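Local coordinates for CPXV203 protein (PDB 4HKJ) that probably binds host MHC class I molecules and keeps them from reaching the cell surface, helping cowpox virus to hide infected cells, at residues E49-R54 against T80-E85; T71-H76 against K179-C184. All blocks are in the same frame, centred on the assembly; numbering follows the deposited sequence.

Contact 1: E49-R54 against T80-E85; sequences EGNGYR and THSYIE
The Tyr53 ring meets Ser82 with its CE2 corner, and the serine approaches obliquely: Ser82 OG is 3.7 Å from Tyr53 CE2, and Ser82 CB lies equally near. The Tyr53 side chain also touches Ile23 and Ala25 of strand 15-25. The second flat group, the Asn51 amide, comes to the same serine with its nitrogen, Asn51 ND2 standing 4.0 Å from Ser82 CB in plain packing. On the far side of the 80-85 backbone, Thr80 OG1 sits 3.4 Å above one face of the His81 ring, displaced toward the rim. That hydroxyl has its stronger partner in an acidic side chain of the other protein's chain, to which it is hydrogen-bonded.

Asn51 and Gly52 are the two central residues of a type I' turn that joins strands 45-50 and 53-59 into a tight hairpin. Two backbone bonds close it, Gly50 N to Tyr53 O at 3.0 Å and Tyr53 N to Gly50 O at 3.2 Å. The hairpin belongs to the six-stranded sheet, whereas strand 81-88 is a member of the other sheet, so the turn reaches across between the two layers of a β-sandwich.

Its tip is met by Ser82. With OG anti to the carbonyl carbon (chi1 -59°), the hydroxyl comes to Asn51 O and CB. Ser82 OG lies 3.5 Å from Asn51 O, a weak hydrogen bond and not a settled one, since the proton has another acceptor within reach; the hydroxyl is also weakly hydrogen-bonded to His76 ND1. Asn51 CB packs against it at 3.5 Å from Ser82 OG, and the Asn51 side chain also touches Gln74 and His76 of strand 71-77. Farther back on the hairpin, Arg54 NH2 makes a salt bridge of 3.4 Å with Glu49 OE2.

Contact 2: T71-H76 against K179-C184; sequences TTKQTH and KYLKTC
Cys184 N donates to Thr72 O at 2.9 Å, with an N-H...O angle of 168°, and Cys184 CB and SG also lie beside that oxygen. This bond belongs to an antiparallel β pairing in which the short strand 182-183 is added along strand 71-77, at the border of the five-stranded sheet. Gln74 and Lys182 form the hydrogen-bonded pair: Gln74 N reaches Lys182 O at 3.1 Å, and Lys182 N reaches Gln74 O at 3.0 Å. Lys182 O also takes a CA-H...O contact from Lys73 CA, 3.5 Å away.

Lys73 and Thr183, the non-hydrogen-bonded pair, send their side chains to one face. There the lysine chain runs out extended, crossing the threonine obliquely, with Lys73 CE 3.8 Å from Thr183 OG1. Gln74 projects from the opposite face, into the protein, where its OE1 is hydrogen-bonded to Thr48; the methylene on the way packs against the sulphur, Gln74 CG being 3.8 Å from Cys184 SG. That sulphur is disulfide-bonded to Cys35, so the incoming segment is tied covalently just where its backbone pairing ends.

At the other end, the chain arriving from helix 174-179 is met by Thr75. Its OG1 is anti to the backbone N (chi1 -177°) and makes a weak hydrogen bond to Tyr180 O; the Thr75 and Leu181 side chains cross at about a right angle, with Thr75 CG2 3.7 Å from Leu181 CD2.

How the contacts relate
Strands 71-77 and 81-88 are neighbours in the five-stranded sheet, and the two contacts meet there: Glu85 N lies 2.7 Å from Lys73 O, a probable hydrogen bond. A second probable one joins Thr75 N to Tyr83 O, 3.1 Å apart. Contact 1 is the buried one, where that sheet meets the turn of a hairpin from the opposing layer. Contact 2 is partly buried and works within the sheet, on its last strand, with exposed Lys182 and Thr183. The chemistry follows: modest side-chain packing and one weak, undecided polar contact between layers, against regular backbone bonds and a disulfide at the border.

Contact 1: E49-R54 against T80-E85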
ATOM      1  N   GLU D  49      19.644  -5.187 -17.102  1.00 83.89           N
ATOM      2  CA  GLU D  49      19.441  -6.627 -16.999  1.00 83.18           C
ATOM      3  C   GLU D  49      19.647  -7.088 -15.560  1.00 79.91           C
ATOM      4  O   GLU D  49      20.615  -6.696 -14.911  1.00 69.80           O
ATOM      5  CB  GLU D  49      20.403  -7.382 -17.921  1.00 93.02           C
ATOM      6  CG  GLU D  49      20.302  -7.009 -19.392  1.00108.95           C
ATOM      7  CD  GLU D  49      21.201  -5.845 -19.768  1.00113.76           C
ATOM      8  OE1 GLU D  49      21.830  -5.260 -18.862  1.00109.34           O
ATOM      9  OE2 GLU D  49      21.280  -5.520 -20.971  1.00114.85           O
ATOM     10  N   GLY D  50      18.736  -7.918 -15.063  1.00 52.92           N
ATOM     11  CA  GLY D  50      18.855  -8.444 -13.716  1.00 52.49           C
ATOM     12  C   GLY D  50      17.554  -8.948 -13.122  1.00 71.52           C
ATOM     13  O   GLY D  50      16.473  -8.461 -13.456  1.00 63.06           O
ATOM     14  N   ASN D  51      17.673  -9.932 -12.234  1.00 71.75           N
ATOM     15  CA  ASN D  51      16.535 -10.516 -11.522  1.00 69.28           C
ATOM     16  C   ASN D  51      15.480 -11.143 -12.431  1.00 71.88           C
ATOM     17  O   ASN D  51      14.285 -11.082 -12.144  1.00 74.19           O
ATOM     18  CB  ASN D  51      15.902  -9.495 -10.569  1.00 70.92           C
ATOM     19  CG  ASN D  51      16.876  -9.003  -9.514  1.00 80.91           C
ATOM     20  OD1 ASN D  51      18.092  -9.095  -9.682  1.00 75.35           O
ATOM     21  ND2 ASN D  51      16.343  -8.477  -8.418  1.00 93.96           N
ATOM     22  N   GLY D  52      15.931 -11.750 -13.526  1.00 81.89           N
ATOM     23  CA  GLY D  52      15.041 -12.458 -14.427  1.00 83.12           C
ATOM     24  C   GLY D  52      14.345 -11.562 -15.431  1.00 81.43           C
ATOM     25  O   GLY D  52      13.598 -12.039 -16.284  1.00 88.34           O
ATOM     26  N   TYR D  53      14.587 -10.260 -15.334  1.00 73.27           N
ATOM     27  CA  TYR D  53      13.963  -9.309 -16.243  1.00 70.45           C
ATOM     28  C   TYR D  53      14.991  -8.383 -16.873  1.00 68.55           C
ATOM     29  O   TYR D  53      16.048  -8.125 -16.296  1.00 72.57           O
ATOM     30  CB  TYR D  53      12.919  -8.463 -15.512  1.00 50.69           C
ATOM     31  CG  TYR D  53      11.952  -9.254 -14.661  1.00 68.89           C
ATOM     32  CD1 TYR D  53      11.125 -10.213 -15.225  1.00 59.16           C
ATOM     33  CD2 TYR D  53      11.853  -9.021 -13.295  1.00 49.25           C
ATOM     34  CE1 TYR D  53      10.236 -10.935 -14.449  1.00 61.79           C
ATOM     35  CE2 TYR D  53      10.967  -9.735 -12.512  1.00 53.83           C
ATOM     36  CZ  TYR D  53      10.160 -10.690 -13.095  1.00 60.99           C
ATOM     37  OH  TYR D  53       9.278 -11.402 -12.318  1.00 65.10           O
ATOM     38  N   ARG D  54      14.677  -7.890 -18.065  1.00 61.40           N
ATOM     39  CA  ARG D  54      15.440  -6.801 -18.654  1.00 63.03           C
ATOM     40  C   ARG D  54      14.502  -5.632 -18.941  1.00 70.90           C
ATOM     41  O   ARG D  54      13.461  -5.794 -19.579  1.00 76.76           O
ATOM     42  CB  ARG D  54      16.212  -7.251 -19.899  1.00 61.20           C
ATOM     43  CG  ARG D  54      15.368  -7.679 -21.084  1.00 82.33           C
ATOM     44  CD  ARG D  54      16.261  -8.032 -22.264  1.00 95.82           C
ATOM     45  NE  ARG D  54      17.294  -7.021 -22.470  1.00102.61           N
ATOM     46  CZ  ARG D  54      18.198  -7.057 -23.444  1.00107.57           C
ATOM     47  NH1 ARG D  54      18.201  -8.057 -24.315  1.00104.41           N
ATOM     48  NH2 ARG D  54      19.101  -6.089 -23.546  1.00110.14           N
ATOM     49  N   THR D  80       9.910 -14.684  -5.846  1.00 63.94           N
ATOM     50  CA  THR D  80       8.985 -14.027  -6.769  1.00 72.41           C
ATOM     51  C   THR D  80       9.224 -12.523  -6.910  1.00 69.92           C
ATOM     52  O   THR D  80       9.040 -11.957  -7.989  1.00 70.67           O
ATOM     53  CB  THR D  80       7.515 -14.260  -6.361  1.00 74.64           C
ATOM     54  OG1 THR D  80       7.331 -13.885  -4.990  1.00 69.89           O
ATOM     55  CG2 THR D  80       7.134 -15.721  -6.538  1.00 79.00           C
ATOM     56  N   HIS D  81       9.632 -11.879  -5.822  1.00 72.73           N
ATOM     57  CA  HIS D  81       9.756 -10.423  -5.805  1.00 67.01           C
ATOM     58  C   HIS D  81      11.083  -9.916  -6.368  1.00 65.85           C
ATOM     59  O   HIS D  81      12.155 -10.406  -6.008  1.00 67.36           O
ATOM     60  CB  HIS D  81       9.554  -9.889  -4.384  1.00 61.86           C
ATOM     61  CG  HIS D  81       8.252 -10.289  -3.766  1.00 65.35           C
ATOM     62  ND1 HIS D  81       7.058  -9.678  -4.081  1.00 66.03           N
ATOM     63  CD2 HIS D  81       7.957 -11.238  -2.846  1.00 66.39           C
ATOM     64  CE1 HIS D  81       6.083 -10.234  -3.384  1.00 71.55           C
ATOM     65  NE2 HIS D  81       6.602 -11.183  -2.627  1.00 70.55           N
ATOM     66  N   SER D  82      10.995  -8.924  -7.250  1.00 59.34           N
ATOM     67  CA  SER D  82      12.171  -8.259  -7.800  1.00 54.63           C
ATOM     68  C   SER D  82      11.951  -6.748  -7.807  1.00 55.51           C
ATOM     69  O   SER D  82      11.000  -6.257  -8.414  1.00 60.95           O
ATOM     70  CB  SER D  82      12.461  -8.757  -9.215  1.00 59.81           C
ATOM     71  OG  SER D  82      12.685 -10.155  -9.225  1.00 76.38           O
ATOM     72  N   TYR D  83      12.835  -6.018  -7.133  1.00 56.91           N
ATOM     73  CA  TYR D  83      12.676  -4.576  -6.970  1.00 51.80           C
ATOM     74  C   TYR D  83      13.746  -3.781  -7.717  1.00 58.41           C
ATOM     75  O   TYR D  83      14.916  -4.163  -7.739  1.00 69.77           O
ATOM     76  CB  TYR D  83      12.687  -4.212  -5.481  1.00 50.35           C
ATOM     77  CG  TYR D  83      12.627  -2.727  -5.204  1.00 56.46           C
ATOM     78  CD1 TYR D  83      11.433  -2.029  -5.309  1.00 58.06           C
ATOM     79  CD2 TYR D  83      13.763  -2.026  -4.827  1.00 52.34           C
ATOM     80  CE1 TYR D  83      11.373  -0.672  -5.054  1.00 48.48           C
ATOM     81  CE2 TYR D  83      13.713  -0.668  -4.571  1.00 51.39           C
ATOM     82  CZ  TYR D  83      12.517   0.003  -4.687  1.00 48.17           C
ATOM     83  OH  TYR D  83      12.466   1.353  -4.431  1.00 50.48           O
ATOM     84  N   ILE D  84      13.334  -2.673  -8.328  1.00 52.63           N
ATOM     85  CA  ILE D  84      14.250  -1.804  -9.064  1.00 55.62           C
ATOM     86  C   ILE D  84      14.079  -0.353  -8.620  1.00 60.92           C
ATOM     87  O   ILE D  84      12.956   0.124  -8.464  1.00 69.10           O
ATOM     88  CB  ILE D  84      14.014  -1.892 -10.587  1.00 50.74           C
ATOM     89  CG1 ILE D  84      14.060  -3.349 -11.055  1.00 55.52           C
ATOM     90  CG2 ILE D  84      15.039  -1.059 -11.340  1.00 43.87           C
ATOM     91  CD1 ILE D  84      13.853  -3.521 -12.544  1.00 46.51           C
ATOM     92  N   GLU D  85      15.193   0.345  -8.418  1.00 60.82           N
ATOM     93  CA  GLU D  85      15.146   1.735  -7.975  1.00 59.07           C
ATOM     94  C   GLU D  85      15.931   2.665  -8.894  1.00 61.75           C
ATOM     95  O   GLU D  85      17.159   2.600  -8.957  1.00 69.68           O
ATOM     96  CB  GLU D  85      15.670   1.864  -6.543  1.00 64.49           C
ATOM     97  CG  GLU D  85      15.598   3.276  -5.983  1.00 80.49           C
ATOM     98  CD  GLU D  85      16.278   3.401  -4.635  1.00 94.44           C
ATOM     99  OE1 GLU D  85      17.506   3.179  -4.565  1.00 99.56           O
ATOM    100  OE2 GLU D  85      15.588   3.716  -3.643  1.00 94.50           O
TER

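Contact 2: T71-H76 against K179-C184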
ATOM      1  N   THR D  71      20.970   7.005 -11.694  1.00 61.46           N
ATOM      2  CA  THR D  71      21.434   5.795 -11.018  1.00 65.33           C
ATOM      3  C   THR D  71      20.367   4.698 -11.009  1.00 67.20           C
ATOM      4  O   THR D  71      19.175   4.980 -10.899  1.00 66.64           O
ATOM      5  CB  THR D  71      21.883   6.104  -9.571  1.00 66.66           C
ATOM      6  OG1 THR D  71      22.754   7.242  -9.570  1.00 73.02           O
ATOM      7  CG2 THR D  71      22.611   4.917  -8.957  1.00 67.86           C
ATOM      8  N   THR D  72      20.806   3.447 -11.131  1.00 64.36           N
ATOM      9  CA  THR D  72      19.901   2.302 -11.109  1.00 55.49           C
ATOM     10  C   THR D  72      20.354   1.270 -10.077  1.00 54.02           C
ATOM     11  O   THR D  72      21.531   0.916 -10.018  1.00 61.63           O
ATOM     12  CB  THR D  72      19.819   1.626 -12.490  1.00 60.05           C
ATOM     13  OG1 THR D  72      19.673   2.623 -13.509  1.00 71.43           O
ATOM     14  CG2 THR D  72      18.637   0.670 -12.548  1.00 66.09           C
ATOM     15  N   LYS D  73      19.414   0.793  -9.264  1.00 48.64           N
ATOM     16  CA  LYS D  73      19.709  -0.217  -8.252  1.00 49.92           C
ATOM     17  C   LYS D  73      18.668  -1.328  -8.277  1.00 57.72           C
ATOM     18  O   LYS D  73      17.507  -1.095  -8.616  1.00 56.24           O
ATOM     19  CB  LYS D  73      19.760   0.412  -6.859  1.00 49.49           C
ATOM     20  CG  LYS D  73      20.825   1.484  -6.693  1.00 51.10           C
ATOM     21  CD  LYS D  73      20.774   2.106  -5.309  1.00 50.29           C
ATOM     22  CE  LYS D  73      21.816   3.200  -5.165  1.00 59.55           C
ATOM     23  NZ  LYS D  73      21.811   3.797  -3.802  1.00 67.72           N
ATOM     24  N   GLN D  74      19.088  -2.538  -7.921  1.00 63.76           N
ATOM     25  CA  GLN D  74      18.183  -3.683  -7.879  1.00 60.70           C
ATOM     26  C   GLN D  74      18.451  -4.580  -6.675  1.00 60.45           C
ATOM     27  O   GLN D  74      19.565  -4.627  -6.154  1.00 59.75           O
ATOM     28  CB  GLN D  74      18.285  -4.509  -9.165  1.00 63.58           C
ATOM     29  CG  GLN D  74      17.748  -3.817 -10.407  1.00 71.18           C
ATOM     30  CD  GLN D  74      17.748  -4.725 -11.621  1.00 80.54           C
ATOM     31  OE1 GLN D  74      17.642  -4.262 -12.756  1.00 88.42           O
ATOM     32  NE2 GLN D  74      17.866  -6.027 -11.386  1.00 80.87           N
ATOM     33  N   THR D  75      17.414  -5.290  -6.241  1.00 60.52           N
ATOM     34  CA  THR D  75      17.541  -6.271  -5.171  1.00 60.08           C
ATOM     35  C   THR D  75      16.502  -7.369  -5.362  1.00 62.21           C
ATOM     36  O   THR D  75      15.606  -7.243  -6.196  1.00 68.47           O
ATOM     37  CB  THR D  75      17.365  -5.638  -3.783  1.00 55.24           C
ATOM     38  OG1 THR D  75      17.579  -6.629  -2.772  1.00 53.96           O
ATOM     39  CG2 THR D  75      15.966  -5.064  -3.632  1.00 51.28           C
ATOM     40  N   HIS D  76      16.620  -8.441  -4.588  1.00 55.72           N
ATOM     41  CA  HIS D  76      15.700  -9.564  -4.715  1.00 60.94           C
ATOM     42  C   HIS D  76      15.333 -10.158  -3.361  1.00 68.25           C
ATOM     43  O   HIS D  76      16.175 -10.259  -2.468  1.00 78.67           O
ATOM     44  CB  HIS D  76      16.299 -10.645  -5.614  1.00 65.86           C
ATOM     45  CG  HIS D  76      15.398 -11.822  -5.828  1.00 77.85           C
ATOM     46  ND1 HIS D  76      14.423 -11.846  -6.803  1.00 79.88           N
ATOM     47  CD2 HIS D  76      15.322 -13.015  -5.193  1.00 81.57           C
ATOM     48  CE1 HIS D  76      13.786 -13.002  -6.758  1.00 80.32           C
ATOM     49  NE2 HIS D  76      14.312 -13.731  -5.789  1.00 81.47           N
ATOM     50  N   LYS D 179      18.309  -2.038   2.297  1.00 63.03           N
ATOM     51  CA  LYS D 179      19.551  -2.545   2.870  1.00 59.54           C
ATOM     52  C   LYS D 179      20.277  -3.467   1.891  1.00 66.23           C
ATOM     53  O   LYS D 179      21.503  -3.442   1.796  1.00 68.32           O
ATOM     54  CB  LYS D 179      19.281  -3.276   4.188  1.00 50.15           C
ATOM     55  CG  LYS D 179      20.537  -3.620   4.974  1.00 68.47           C
ATOM     56  CD  LYS D 179      20.223  -4.477   6.196  1.00 85.13           C
ATOM     57  CE  LYS D 179      19.376  -3.731   7.216  1.00 87.70           C
ATOM     58  NZ  LYS D 179      19.073  -4.575   8.404  1.00 82.86           N
ATOM     59  N   TYR D 180      19.510  -4.267   1.157  1.00 64.66           N
ATOM     60  CA  TYR D 180      20.080  -5.258   0.247  1.00 60.67           C
ATOM     61  C   TYR D 180      20.182  -4.773  -1.197  1.00 60.87           C
ATOM     62  O   TYR D 180      20.436  -5.565  -2.104  1.00 65.99           O
ATOM     63  CB  TYR D 180      19.266  -6.552   0.293  1.00 59.11           C
ATOM     64  CG  TYR D 180      19.315  -7.262   1.624  1.00 64.99           C
ATOM     65  CD1 TYR D 180      18.390  -6.977   2.619  1.00 64.14           C
ATOM     66  CD2 TYR D 180      20.283  -8.221   1.886  1.00 70.21           C
ATOM     67  CE1 TYR D 180      18.429  -7.625   3.838  1.00 61.89           C
ATOM     68  CE2 TYR D 180      20.331  -8.875   3.103  1.00 75.74           C
ATOM     69  CZ  TYR D 180      19.402  -8.573   4.074  1.00 73.12           C
ATOM     70  OH  TYR D 180      19.444  -9.221   5.287  1.00 75.44           O
ATOM     71  N   LEU D 181      19.977  -3.478  -1.410  1.00 53.63           N
ATOM     72  CA  LEU D 181      20.086  -2.906  -2.749  1.00 48.58           C
ATOM     73  C   LEU D 181      21.519  -2.964  -3.268  1.00 53.56           C
ATOM     74  O   LEU D 181      22.473  -2.774  -2.511  1.00 68.27           O
ATOM     75  CB  LEU D 181      19.585  -1.459  -2.765  1.00 45.97           C
ATOM     76  CG  LEU D 181      18.077  -1.228  -2.857  1.00 52.81           C
ATOM     77  CD1 LEU D 181      17.766   0.256  -2.750  1.00 54.02           C
ATOM     78  CD2 LEU D 181      17.527  -1.795  -4.158  1.00 49.49           C
ATOM     79  N   LYS D 182      21.665  -3.233  -4.562  1.00 49.50           N
ATOM     80  CA  LYS D 182      22.976  -3.254  -5.200  1.00 57.16           C
ATOM     81  C   LYS D 182      22.982  -2.385  -6.450  1.00 56.81           C
ATOM     82  O   LYS D 182      22.120  -2.527  -7.316  1.00 60.29           O
ATOM     83  CB  LYS D 182      23.384  -4.686  -5.553  1.00 66.73           C
ATOM     84  CG  LYS D 182      23.598  -5.584  -4.350  1.00 83.20           C
ATOM     85  CD  LYS D 182      24.659  -5.013  -3.426  1.00 99.57           C
ATOM     86  CE  LYS D 182      24.775  -5.821  -2.144  1.00109.88           C
ATOM     87  NZ  LYS D 182      25.793  -5.247  -1.223  1.00114.24           N
ATOM     88  N   THR D 183      23.958  -1.489  -6.536  1.00 53.72           N
ATOM     89  CA  THR D 183      24.069  -0.586  -7.674  1.00 50.42           C
ATOM     90  C   THR D 183      24.419  -1.350  -8.947  1.00 47.09           C
ATOM     91  O   THR D 183      25.386  -2.110  -8.979  1.00 73.47           O
ATOM     92  CB  THR D 183      25.126   0.508  -7.422  1.00 58.07           C
ATOM     93  OG1 THR D 183      24.819   1.198  -6.203  1.00 60.82           O
ATOM     94  CG2 THR D 183      25.152   1.503  -8.571  1.00 51.22           C
ATOM     95  N   CYS D 184      23.622  -1.147  -9.992  1.00 46.20           N
ATOM     96  CA  CYS D 184      23.838  -1.821 -11.267  1.00 67.79           C
ATOM     97  C   CYS D 184      25.086  -1.290 -11.963  1.00 67.53           C
ATOM     98  O   CYS D 184      25.354  -0.090 -11.949  1.00 66.43           O
ATOM     99  CB  CYS D 184      22.608  -1.670 -12.165  1.00 46.77           C
ATOM    100  SG  CYS D 184      21.109  -2.427 -11.488  1.00 84.25           S
TER